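ABC sugar (Ribose) transporter, periplasmic substrate-binding subunit (Rhodobacter sphaeroides, PDB 3L49) probably binds a sugar in the periplasm as the substrate-binding subunit of an ABC transporter. Local coordinates at residues L114-M118 against T220-D224; N127-F131 against D191-A197; A175-T180 against G205-L210; D200-I204 against G225-F229; M232-S238 against L278-E282. The contacts are given in a common frame with arbitrary orientation. Numbering follows the deposited sequence.

Interaction 1 of 5, residues L114-M118 against T220-D224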
# COMPACT_ATOMS: atom_id res chain seq x y z
N LEU A 114 -7.75 -11.71 0.13
CA LEU A 114 -6.39 -12.22 -0.04
C LEU A 114 -6.10 -13.30 1.01
O LEU A 114 -5.65 -14.40 0.67
CB LEU A 114 -5.37 -11.08 0.04
CG LEU A 114 -3.91 -11.44 -0.29
CD1 LEU A 114 -3.71 -11.64 -1.77
CD2 LEU A 114 -2.95 -10.38 0.23
N ALA A 115 -6.41 -13.00 2.27
CA ALA A 115 -6.25 -13.97 3.37
C ALA A 115 -7.08 -15.23 3.14
O ALA A 115 -6.59 -16.34 3.36
CB ALA A 115 -6.63 -13.34 4.69
N LEU A 116 -8.31 -15.05 2.66
CA LEU A 116 -9.21 -16.16 2.37
C LEU A 116 -8.67 -17.03 1.24
O LEU A 116 -8.75 -18.27 1.31
CB LEU A 116 -10.61 -15.66 2.04
CG LEU A 116 -11.47 -15.20 3.22
CD1 LEU A 116 -12.54 -14.24 2.73
CD2 LEU A 116 -12.08 -16.39 3.95
N GLN A 117 -8.12 -16.39 0.21
CA GLN A 117 -7.47 -17.10 -0.90
C GLN A 117 -6.30 -17.96 -0.42
O GLN A 117 -6.14 -19.10 -0.85
CB GLN A 117 -6.98 -16.11 -1.95
CG GLN A 117 -6.50 -16.80 -3.20
CD GLN A 117 -7.62 -17.57 -3.85
OE1 GLN A 117 -8.67 -17.02 -4.16
NE2 GLN A 117 -7.41 -18.88 -4.05
N MET A 118 -5.50 -17.39 0.47
CA MET A 118 -4.35 -18.06 1.07
C MET A 118 -4.74 -19.33 1.83
O MET A 118 -4.10 -20.38 1.67
CB MET A 118 -3.62 -17.08 1.98
CG MET A 118 -2.26 -17.54 2.48
SD MET A 118 -1.41 -16.32 3.51
CE MET A 118 -2.05 -14.81 2.82
N THR A 220 3.24 -17.37 -2.35
CA THR A 220 3.33 -16.01 -1.78
C THR A 220 2.12 -15.16 -2.13
O THR A 220 1.50 -15.35 -3.18
CB THR A 220 4.60 -15.24 -2.23
OG1 THR A 220 4.55 -14.99 -3.64
CG2 THR A 220 5.88 -16.01 -1.88
N TYR A 221 1.78 -14.23 -1.25
CA TYR A 221 0.58 -13.40 -1.38
C TYR A 221 0.87 -11.97 -0.99
O TYR A 221 1.46 -11.71 0.06
CB TYR A 221 -0.55 -13.96 -0.49
CG TYR A 221 -0.91 -15.38 -0.83
CD1 TYR A 221 -0.22 -16.44 -0.27
CD2 TYR A 221 -1.91 -15.66 -1.77
CE1 TYR A 221 -0.52 -17.75 -0.60
CE2 TYR A 221 -2.22 -16.96 -2.11
CZ TYR A 221 -1.52 -18.00 -1.51
OH TYR A 221 -1.80 -19.30 -1.83
N GLY A 222 0.44 -11.04 -1.83
CA GLY A 222 0.65 -9.62 -1.55
C GLY A 222 -0.38 -8.75 -2.22
O GLY A 222 -1.34 -9.25 -2.81
N VAL A 223 -0.17 -7.44 -2.14
CA VAL A 223 -1.15 -6.45 -2.58
C VAL A 223 -0.45 -5.39 -3.41
O VAL A 223 0.63 -4.96 -3.03
CB VAL A 223 -1.79 -5.73 -1.35
CG1 VAL A 223 -2.60 -4.50 -1.79
CG2 VAL A 223 -2.66 -6.69 -0.53
N ASP A 224 -1.04 -5.03 -4.55
CA ASP A 224 -0.79 -3.79 -5.33
C ASP A 224 -1.01 -4.00 -6.81
O ASP A 224 -1.70 -3.22 -7.45
CB ASP A 224 0.61 -3.17 -5.14
CG ASP A 224 0.66 -2.21 -3.96
OD1 ASP A 224 -0.39 -2.02 -3.31
OD2 ASP A 224 1.75 -1.68 -3.67
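The ring of Tyr221 is the main bump here, and helix 107-122 supplies the hollow. Leu114 and Met118, one turn apart, form its walls. Met118 lies over one face of the ring. Met118 CG is 3.5 Å from Tyr221 CE1 and 3.9 Å from the Tyr221 ring centroid, a CH-pi contact. Met118 SD is 4.7 Å from the Tyr221 centroid in an oblique Met-aromatic contact. Leu114 sits at the ring edge, with Leu114 CD1 4.1 Å from Tyr221 CB. This is helix-on-sheet packing in the alpha/beta fold of periplasmic binding proteins. The helix runs nearly antiparallel to strand 220-222, at 170°, with the axes 9.2 Å apart. Leu114 CD1 also rests 3.5 Å from Gly222 O. Leu114 CD2 meets Val223 CG2 at 3.8 Å, where the chain turns a corner. Gln117 adds a looser contact, Gln117 CG lying 4.4 Å from Tyr221 CE2. The polar ends of Tyr221 and Gln117 both hydrogen-bond to Asp121, further along the helix.

Interaction 2 of 5, residues N127-F131 against D191-A197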
# COMPACT_ATOMS: atom_id res chain seq x y z
N ASN A 127 1.38 -23.46 7.97
CA ASN A 127 1.95 -22.28 8.63
C ASN A 127 2.31 -21.14 7.68
O ASN A 127 2.63 -21.37 6.51
CB ASN A 127 3.15 -22.67 9.50
CG ASN A 127 2.83 -23.79 10.47
OD1 ASN A 127 1.81 -23.75 11.16
ND2 ASN A 127 3.69 -24.79 10.52
N VAL A 128 2.25 -19.91 8.19
CA VAL A 128 2.32 -18.72 7.36
C VAL A 128 3.41 -17.78 7.86
O VAL A 128 3.35 -17.29 8.99
CB VAL A 128 0.95 -17.96 7.32
CG1 VAL A 128 1.07 -16.61 6.61
CG2 VAL A 128 -0.13 -18.79 6.66
N LEU A 129 4.39 -17.54 7.00
CA LEU A 129 5.41 -16.53 7.24
C LEU A 129 4.87 -15.14 6.89
O LEU A 129 4.40 -14.92 5.78
CB LEU A 129 6.65 -16.84 6.40
CG LEU A 129 7.90 -16.03 6.72
CD1 LEU A 129 8.30 -16.20 8.19
CD2 LEU A 129 9.04 -16.41 5.78
N VAL A 130 4.95 -14.21 7.85
CA VAL A 130 4.34 -12.88 7.70
C VAL A 130 5.36 -11.75 7.79
O VAL A 130 6.10 -11.66 8.77
CB VAL A 130 3.20 -12.64 8.76
CG1 VAL A 130 2.74 -11.18 8.80
CG2 VAL A 130 2.01 -13.53 8.49
N PHE A 131 5.37 -10.90 6.78
CA PHE A 131 6.13 -9.66 6.82
C PHE A 131 5.23 -8.52 7.29
O PHE A 131 4.24 -8.21 6.63
CB PHE A 131 6.70 -9.35 5.44
CG PHE A 131 7.89 -10.18 5.07
CD1 PHE A 131 7.74 -11.50 4.63
CD2 PHE A 131 9.17 -9.65 5.15
CE1 PHE A 131 8.83 -12.27 4.29
CE2 PHE A 131 10.28 -10.41 4.81
CZ PHE A 131 10.11 -11.72 4.37
N ASP A 191 6.53 -27.42 6.94
CA ASP A 191 6.74 -26.49 8.06
C ASP A 191 6.26 -25.07 7.75
O ASP A 191 5.85 -24.33 8.64
CB ASP A 191 8.22 -26.45 8.47
CG ASP A 191 8.72 -27.76 9.06
OD1 ASP A 191 7.90 -28.66 9.35
OD2 ASP A 191 9.95 -27.89 9.22
N VAL A 192 6.35 -24.68 6.48
CA VAL A 192 5.90 -23.38 6.04
C VAL A 192 5.18 -23.58 4.71
O VAL A 192 5.63 -24.38 3.87
CB VAL A 192 7.08 -22.34 6.00
CG1 VAL A 192 8.32 -22.92 5.33
CG2 VAL A 192 6.65 -21.00 5.36
N GLY A 193 4.05 -22.91 4.53
CA GLY A 193 3.20 -23.16 3.37
C GLY A 193 2.76 -21.93 2.64
O GLY A 193 2.25 -22.02 1.52
N ALA A 194 2.95 -20.77 3.27
CA ALA A 194 2.51 -19.51 2.68
C ALA A 194 3.37 -18.36 3.18
O ALA A 194 3.93 -18.42 4.27
CB ALA A 194 1.05 -19.24 3.00
N ILE A 195 3.47 -17.31 2.36
CA ILE A 195 4.14 -16.08 2.78
C ILE A 195 3.25 -14.88 2.43
O ILE A 195 2.74 -14.77 1.32
CB ILE A 195 5.57 -15.91 2.15
CG1 ILE A 195 6.43 -17.16 2.38
CG2 ILE A 195 6.29 -14.70 2.73
CD1 ILE A 195 7.88 -17.07 1.86
N TRP A 196 3.07 -14.00 3.41
CA TRP A 196 2.19 -12.84 3.30
C TRP A 196 2.95 -11.52 3.51
O TRP A 196 3.84 -11.42 4.36
CB TRP A 196 1.05 -12.98 4.34
CG TRP A 196 0.04 -11.86 4.29
CD1 TRP A 196 -1.10 -11.83 3.54
CD2 TRP A 196 0.10 -10.61 4.99
NE1 TRP A 196 -1.75 -10.64 3.73
CE2 TRP A 196 -1.04 -9.87 4.62
CE3 TRP A 196 1.01 -10.04 5.89
CZ2 TRP A 196 -1.30 -8.59 5.12
CZ3 TRP A 196 0.76 -8.77 6.38
CH2 TRP A 196 -0.39 -8.06 5.99
N ALA A 197 2.56 -10.49 2.75
CA ALA A 197 2.92 -9.09 3.05
C ALA A 197 1.77 -8.15 2.67
O ALA A 197 0.90 -8.51 1.87
CB ALA A 197 4.20 -8.68 2.35
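Trp196, Asn127 and Leu129 lose the most surface in this pairing of parallel strands. Trp196 is bound through both its N and its O to strand 127-131, the two bonds straddling Val130. Trp196 N donates to Leu129 O at 2.9 Å, and Trp196 O accepts from Phe131 N at 2.9 Å. Its indole shares a sheet face with Val128 and Val130, with Trp196 CE3 3.6 Å from Val130 CG1. Met118 and Leu114 of helix 107-122 pack on that face. Leu129 N continues the ladder, donating to Ala194 O at 2.9 Å. The Leu129 side chain points to the other face, where Leu129 CB is 4.0 Å from Ile195 CG1. Phe131 CE1 is 3.8 Å from Ile195 CG2 on this face, which helices 171-185 and 200-212 cover. Asn127 secures the start: Asn127 ND2 donates to Asp191 O at 2.9 Å. Asn127 O takes Gly193 N at 2.9 Å and, weakly, Ala194 N at 3.3 Å. The strands belong to the central sheet of one alpha/beta lobe. Backbone hydrogen bonds set the register, and apolar side chains on both faces suit a sheet buried between helix layers. The one side-chain hydrogen bond across is that of Asn127, at the end.

Interaction 3 of 5, residues A175-T180 against G205-L210; sequences AYSNVT and GATQAL
Two helical segments, 175-180 and 205-210, cross at -45° with their axes 7.5 Å apart. Both keep regular alpha-helical backbone angles. The closest CA pair is Tyr176 and Gly205, at 4.5 Å. Gly205 has no side chain, and a CB there would crowd Tyr176 N and Ala175 CB. Tyr176 CA lies 3.7 Å from Gly205 O. Tyr176 has chi1 t and chi2 121°. This lays its ring across Ala209: Ala209 CB is 4.0 Å from the Tyr176 ring centroid and 14° off the normal, a CH-pi contact. Tyr176 CD1 also reaches Gln208 CB at 3.8 Å. Val179, with chi1 t, places CG2 3.6 Å from Ala206 CB and CG1 3.9 Å from Ala209 CB. Leu210, chi1 m and chi2 t, brings CD2 to 4.1 Å from Val179 CG1. Thr180, chi1 m, turns OG1 back to donate to Tyr176 O at 2.6 Å. No hydrogen bond joins the two segments. Gly205, Ala206 and Ala209 give the close approach, and Tyr176 and Val179 pack onto them, as between neighbouring helices on one face of an alpha/beta sheet. Val179 touches Ile195 of strand 194-197, and Ala206 touches Thr220 of strand 219-222. Beyond helix 200-212, helix 227-234 receives Thr207 and Gln208.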
# COMPACT_ATOMS: atom_id res chain seq x y z
N ALA A 175 13.97 -9.13 1.60
CA ALA A 175 12.95 -10.17 1.69
C ALA A 175 13.50 -11.53 1.23
O ALA A 175 13.28 -12.54 1.90
CB ALA A 175 11.74 -9.79 0.88
N TYR A 176 14.21 -11.54 0.10
CA TYR A 176 14.89 -12.73 -0.42
C TYR A 176 15.79 -13.35 0.66
O TYR A 176 15.75 -14.57 0.88
CB TYR A 176 15.71 -12.31 -1.65
CG TYR A 176 16.43 -13.40 -2.44
CD1 TYR A 176 16.16 -13.59 -3.80
CD2 TYR A 176 17.44 -14.17 -1.86
CE1 TYR A 176 16.84 -14.55 -4.54
CE2 TYR A 176 18.12 -15.14 -2.59
CZ TYR A 176 17.82 -15.33 -3.92
OH TYR A 176 18.51 -16.29 -4.64
N SER A 177 16.58 -12.51 1.33
CA SER A 177 17.51 -12.95 2.38
C SER A 177 16.81 -13.49 3.61
O SER A 177 17.25 -14.48 4.19
CB SER A 177 18.45 -11.82 2.79
OG SER A 177 19.11 -11.27 1.67
N ASN A 178 15.71 -12.83 3.99
CA ASN A 178 14.89 -13.29 5.11
C ASN A 178 14.23 -14.64 4.86
O ASN A 178 14.19 -15.50 5.75
CB ASN A 178 13.84 -12.24 5.46
CG ASN A 178 14.42 -11.03 6.14
OD1 ASN A 178 15.32 -11.14 6.96
ND2 ASN A 178 13.90 -9.86 5.79
N VAL A 179 13.72 -14.82 3.64
CA VAL A 179 13.05 -16.07 3.26
C VAL A 179 14.05 -17.23 3.24
O VAL A 179 13.75 -18.32 3.73
CB VAL A 179 12.28 -15.91 1.91
CG1 VAL A 179 11.73 -17.24 1.42
CG2 VAL A 179 11.14 -14.94 2.08
N THR A 180 15.24 -16.97 2.69
CA THR A 180 16.35 -17.92 2.67
C THR A 180 16.73 -18.38 4.09
O THR A 180 16.93 -19.58 4.32
CB THR A 180 17.59 -17.33 1.94
OG1 THR A 180 17.18 -16.75 0.69
CG2 THR A 180 18.64 -18.41 1.69
N GLY A 205 10.77 -10.56 -4.06
CA GLY A 205 11.95 -11.19 -3.48
C GLY A 205 11.70 -12.55 -2.89
O GLY A 205 12.48 -13.48 -3.11
N ALA A 206 10.61 -12.68 -2.14
CA ALA A 206 10.26 -13.95 -1.47
C ALA A 206 10.05 -15.07 -2.49
O ALA A 206 10.51 -16.19 -2.29
CB ALA A 206 9.02 -13.77 -0.59
N THR A 207 9.38 -14.74 -3.59
CA THR A 207 9.15 -15.65 -4.70
C THR A 207 10.47 -16.09 -5.35
O THR A 207 10.67 -17.29 -5.57
CB THR A 207 8.23 -15.01 -5.76
OG1 THR A 207 7.09 -14.46 -5.10
CG2 THR A 207 7.77 -16.01 -6.80
N GLN A 208 11.34 -15.11 -5.63
CA GLN A 208 12.67 -15.38 -6.20
C GLN A 208 13.49 -16.36 -5.35
O GLN A 208 14.10 -17.29 -5.89
CB GLN A 208 13.43 -14.07 -6.39
CG GLN A 208 13.01 -13.27 -7.64
CD GLN A 208 13.51 -11.83 -7.61
OE1 GLN A 208 13.22 -11.05 -8.52
NE2 GLN A 208 14.25 -11.48 -6.56
N ALA A 209 13.45 -16.16 -4.02
CA ALA A 209 14.13 -17.02 -3.05
C ALA A 209 13.61 -18.46 -3.04
O ALA A 209 14.40 -19.40 -3.00
CB ALA A 209 14.03 -16.42 -1.64
N LEU A 210 12.28 -18.62 -3.04
CA LEU A 210 11.65 -19.94 -3.06
C LEU A 210 11.98 -20.69 -4.33
O LEU A 210 12.22 -21.90 -4.31
CB LEU A 210 10.12 -19.82 -2.95
CG LEU A 210 9.48 -19.33 -1.65
CD1 LEU A 210 7.98 -19.13 -1.85
CD2 LEU A 210 9.76 -20.28 -0.48

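Interaction 4 of 5, residues D200-I204 against G225-F229; sequences DVPMI and GSPEF
Segment 200-204 is helical. Segment 225-229 begins as a loop and becomes a helix at Pro227, with Ser226 at the N-cap position. The nearest CA pairs are Asp200 with Ser226, 6.5 Å, and Ile204 with Phe229, 5.8 Å. Gly225 has phi/psi of 93/33°, where a CB would clash with the preceding carbonyl.

The hydrogen bonds all converge on one carboxylate oxygen. Asp200, with chi1 at -106° and chi2 at -20°, accepts on OD2 from Ser226 N at 2.5 Å. Gly225 N at 2.6 Å and Ser226 OG (chi1 p) at 3.2 Å bond weakly to Asp200 OD2. The other oxygen, Asp200 OD1, has no polar partner in the model and lies 3.1 Å from Phe229 CD2.

The apolar pairs both involve Phe229, which has chi1 t and chi2 73°. Phe229 CE1 is 3.5 Å from Met203 CB, and Phe229 CB is 3.9 Å from Ile204 CG1. Met203 is m at chi1 and chi2, so its end leads away, towards Ile195 and Ala197 of strand 194-197.

Ile204, chi1 m and chi2 t, makes van der Waals contacts with polar groups: Ile204 CD1 is 3.6 Å from Ser226 OG and 3.7 Å from Glu228 CD.

The side chain of Asp200 is about 7 Å from a bound, unidentified ligand. Asp200 thus ties segment 200-204 to the loop before the next helix. Such strand-to-helix turns line the inter-lobe cleft in periplasmic binding proteins.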
# COMPACT_ATOMS: atom_id res chain seq x y z
N ASP A 200 3.21 -5.73 -2.48
CA ASP A 200 3.81 -6.55 -3.55
C ASP A 200 5.30 -6.78 -3.51
O ASP A 200 5.78 -7.89 -3.73
CB ASP A 200 3.57 -5.84 -4.88
CG ASP A 200 2.52 -6.49 -5.70
OD1 ASP A 200 2.22 -7.67 -5.44
OD2 ASP A 200 2.00 -5.82 -6.61
N VAL A 201 6.02 -5.67 -3.31
CA VAL A 201 7.46 -5.59 -3.56
C VAL A 201 8.31 -6.62 -2.78
O VAL A 201 9.10 -7.32 -3.42
CB VAL A 201 7.96 -4.10 -3.49
CG1 VAL A 201 9.45 -3.98 -3.69
CG2 VAL A 201 7.23 -3.26 -4.55
N PRO A 202 8.10 -6.78 -1.45
CA PRO A 202 8.84 -7.87 -0.78
C PRO A 202 8.50 -9.27 -1.28
O PRO A 202 9.34 -10.17 -1.23
CB PRO A 202 8.44 -7.72 0.70
CG PRO A 202 7.18 -6.93 0.69
CD PRO A 202 7.26 -6.03 -0.49
N MET A 203 7.28 -9.47 -1.77
CA MET A 203 6.87 -10.78 -2.27
C MET A 203 7.55 -11.14 -3.58
O MET A 203 7.67 -12.32 -3.91
CB MET A 203 5.34 -10.90 -2.35
CG MET A 203 4.62 -10.86 -0.99
SD MET A 203 5.16 -12.12 0.18
CE MET A 203 6.43 -11.30 1.12
N ILE A 204 8.02 -10.12 -4.32
CA ILE A 204 8.84 -10.34 -5.52
C ILE A 204 10.14 -11.05 -5.13
O ILE A 204 10.53 -12.03 -5.75
CB ILE A 204 9.11 -9.02 -6.29
CG1 ILE A 204 7.81 -8.45 -6.86
CG2 ILE A 204 10.09 -9.26 -7.45
CD1 ILE A 204 7.85 -6.94 -7.13
N GLY A 225 -0.42 -5.07 -7.34
CA GLY A 225 -0.49 -5.34 -8.77
C GLY A 225 0.68 -4.77 -9.54
O GLY A 225 0.53 -4.36 -10.70
N SER A 226 1.86 -4.73 -8.91
CA SER A 226 3.10 -4.33 -9.57
C SER A 226 3.41 -5.33 -10.69
O SER A 226 3.35 -6.54 -10.45
CB SER A 226 4.27 -4.25 -8.57
OG SER A 226 4.77 -5.54 -8.25
N PRO A 227 3.73 -4.82 -11.90
CA PRO A 227 3.87 -5.63 -13.13
C PRO A 227 4.70 -6.91 -12.97
O PRO A 227 4.34 -7.94 -13.54
CB PRO A 227 4.54 -4.66 -14.10
CG PRO A 227 4.03 -3.34 -13.69
CD PRO A 227 3.96 -3.39 -12.18
N GLU A 228 5.79 -6.84 -12.20
CA GLU A 228 6.63 -8.01 -11.90
C GLU A 228 5.94 -9.09 -11.07
O GLU A 228 6.13 -10.27 -11.32
CB GLU A 228 7.98 -7.60 -11.28
CG GLU A 228 8.07 -6.12 -10.83
CD GLU A 228 9.43 -5.75 -10.21
OE1 GLU A 228 9.57 -4.59 -9.76
OE2 GLU A 228 10.34 -6.61 -10.16
N PHE A 229 5.13 -8.70 -10.09
CA PHE A 229 4.42 -9.70 -9.29
C PHE A 229 3.21 -10.32 -9.99
O PHE A 229 2.96 -11.52 -9.87
CB PHE A 229 4.07 -9.20 -7.88
CG PHE A 229 3.75 -10.31 -6.92
CD1 PHE A 229 4.76 -11.12 -6.41
CD2 PHE A 229 2.44 -10.56 -6.52
CE1 PHE A 229 4.47 -12.16 -5.53
CE2 PHE A 229 2.13 -11.59 -5.64
CZ PHE A 229 3.15 -12.39 -5.14

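Interaction 5 of 5, residues M232-S238 against L278-E282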
# COMPACT_ATOMS: atom_id res chain seq x y z
N MET A 232 4.47 -12.91 -12.32
CA MET A 232 4.82 -14.09 -11.51
C MET A 232 3.60 -14.92 -11.12
O MET A 232 3.66 -16.15 -11.11
CB MET A 232 5.56 -13.65 -10.24
CG MET A 232 7.04 -13.32 -10.41
SD MET A 232 7.66 -12.48 -8.94
CE MET A 232 9.42 -12.73 -9.14
N VAL A 233 2.50 -14.24 -10.78
CA VAL A 233 1.22 -14.90 -10.45
C VAL A 233 0.67 -15.64 -11.67
O VAL A 233 0.22 -16.79 -11.55
CB VAL A 233 0.19 -13.88 -9.88
CG1 VAL A 233 -1.25 -14.44 -9.92
CG2 VAL A 233 0.56 -13.50 -8.45
N ALA A 234 0.74 -15.00 -12.83
CA ALA A 234 0.26 -15.58 -14.09
C ALA A 234 1.13 -16.73 -14.60
O ALA A 234 0.64 -17.58 -15.35
CB ALA A 234 0.14 -14.49 -15.17
N ASP A 235 2.40 -16.76 -14.20
CA ASP A 235 3.31 -17.85 -14.56
C ASP A 235 3.06 -19.09 -13.70
O ASP A 235 3.23 -19.05 -12.49
CB ASP A 235 4.77 -17.39 -14.41
CG ASP A 235 5.79 -18.51 -14.65
OD1 ASP A 235 5.54 -19.42 -15.48
OD2 ASP A 235 6.85 -18.48 -14.00
N PRO A 236 2.65 -20.21 -14.34
CA PRO A 236 2.37 -21.46 -13.61
C PRO A 236 3.59 -22.16 -12.99
O PRO A 236 3.41 -23.08 -12.19
CB PRO A 236 1.74 -22.36 -14.68
CG PRO A 236 2.24 -21.83 -15.97
CD PRO A 236 2.36 -20.35 -15.79
N GLU A 237 4.80 -21.73 -13.35
CA GLU A 237 6.03 -22.32 -12.82
C GLU A 237 6.45 -21.60 -11.54
O GLU A 237 7.18 -22.15 -10.72
CB GLU A 237 7.18 -22.20 -13.84
CG GLU A 237 6.83 -22.57 -15.29
CD GLU A 237 6.73 -24.07 -15.53
OE1 GLU A 237 7.21 -24.86 -14.69
OE2 GLU A 237 6.18 -24.46 -16.58
N SER A 238 5.97 -20.37 -11.39
CA SER A 238 6.33 -19.51 -10.28
C SER A 238 5.46 -19.76 -9.06
O SER A 238 4.25 -19.95 -9.19
CB SER A 238 6.24 -18.04 -10.71
OG SER A 238 6.21 -17.16 -9.60
N LEU A 278 -8.86 -9.36 -7.10
CA LEU A 278 -7.95 -10.43 -6.72
C LEU A 278 -7.56 -11.23 -7.97
O LEU A 278 -8.42 -11.62 -8.75
CB LEU A 278 -8.58 -11.35 -5.67
CG LEU A 278 -7.67 -12.38 -5.01
CD1 LEU A 278 -6.79 -11.72 -3.98
CD2 LEU A 278 -8.49 -13.49 -4.37
N ILE A 279 -6.26 -11.43 -8.15
CA ILE A 279 -5.73 -12.19 -9.29
C ILE A 279 -4.98 -13.40 -8.75
O ILE A 279 -4.00 -13.26 -8.03
CB ILE A 279 -4.76 -11.32 -10.13
CG1 ILE A 279 -5.46 -10.07 -10.65
CG2 ILE A 279 -4.19 -12.14 -11.28
CD1 ILE A 279 -4.53 -9.12 -11.41
N THR A 280 -5.45 -14.60 -9.10
CA THR A 280 -4.82 -15.83 -8.62
C THR A 280 -4.22 -16.59 -9.80
O THR A 280 -4.34 -16.15 -10.95
CB THR A 280 -5.81 -16.74 -7.86
OG1 THR A 280 -6.67 -17.40 -8.80
CG2 THR A 280 -6.65 -15.95 -6.88
N LYS A 281 -3.59 -17.73 -9.51
CA LYS A 281 -2.90 -18.53 -10.53
C LYS A 281 -3.82 -19.05 -11.63
O LYS A 281 -3.46 -18.97 -12.81
CB LYS A 281 -2.14 -19.70 -9.89
CG LYS A 281 -0.97 -19.29 -9.04
CD LYS A 281 0.15 -20.32 -9.12
CE LYS A 281 1.08 -20.01 -10.28
NZ LYS A 281 1.83 -18.72 -10.09
N GLU A 282 -4.98 -19.59 -11.26
CA GLU A 282 -5.95 -20.06 -12.26
C GLU A 282 -6.85 -18.94 -12.80
O GLU A 282 -7.10 -18.87 -14.00
CB GLU A 282 -6.77 -21.25 -11.74
CG GLU A 282 -7.33 -21.09 -10.33
CD GLU A 282 -8.26 -22.22 -9.96
OE1 GLU A 282 -7.90 -23.40 -10.18
OE2 GLU A 282 -9.37 -21.94 -9.45
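Lys281 holds this contact together with its amino group. Lys281 NZ donates to three backbone carbonyls of segment 232-238, Val233 O at 2.9 Å, Asp235 O at 2.8 Å and Ser238 O at 2.9 Å, and also to Ala240 O, just beyond the segment. With four acceptors for three hydrogens, at least one hydrogen must be shared. Met232 O lies 3.3 Å from Lys281 NZ. The side chain bends to get there, with chi3 and chi4 both p, and Lys281 CE passes 3.9 Å from Pro236 CA. The carbonyls come together because the chain curls at the end of helix 227-234. Asp235 leaves the helical conformation and starts a type I beta turn to Ser238. Asp235 O serves twice, since it also accepts from Ser238 N at 3.2 Å within the turn. Met232 O takes weak bonds from Ser238 OG at 3.1 Å and from Asp235 N at 3.4 Å. Asp235 OD1 takes a weak one from Glu237 N at 3.2 Å. Ser238 OG is also bonded to Ala240 N. Val233 packs on strand 271-280: Val233 CG1 lies 4.0 Å from Ile279 CG2 and 3.5 Å from Ile279 O. The contact joins the helix end to the tail of that strand. The bonds found for Lys281 NZ are to backbone carbonyls, so the amino group gathers the carbonyls that the helix end and the turn leave pointing together.

How the interactions relate
From the N terminus, interaction 1 joins helix 107-122 to strand 219-222 and closes a loop of about a hundred residues. Interactions 2 and 3 both fall within that loop. They cross each other, since helix 171-185 lies between the two strands of interaction 2 and segment 205-210 follows the second strand. Interaction 4 opens after interaction 2 has closed. It crosses interactions 1 and 3, and shares helix 200-212 with interaction 3. Interaction 5 comes last and brings the chain end back to helix 227-234, also used by interaction 4. Together they join strands within the sheet of one lobe, pack helices against each other on one face, and hold helix 107-122 on the other.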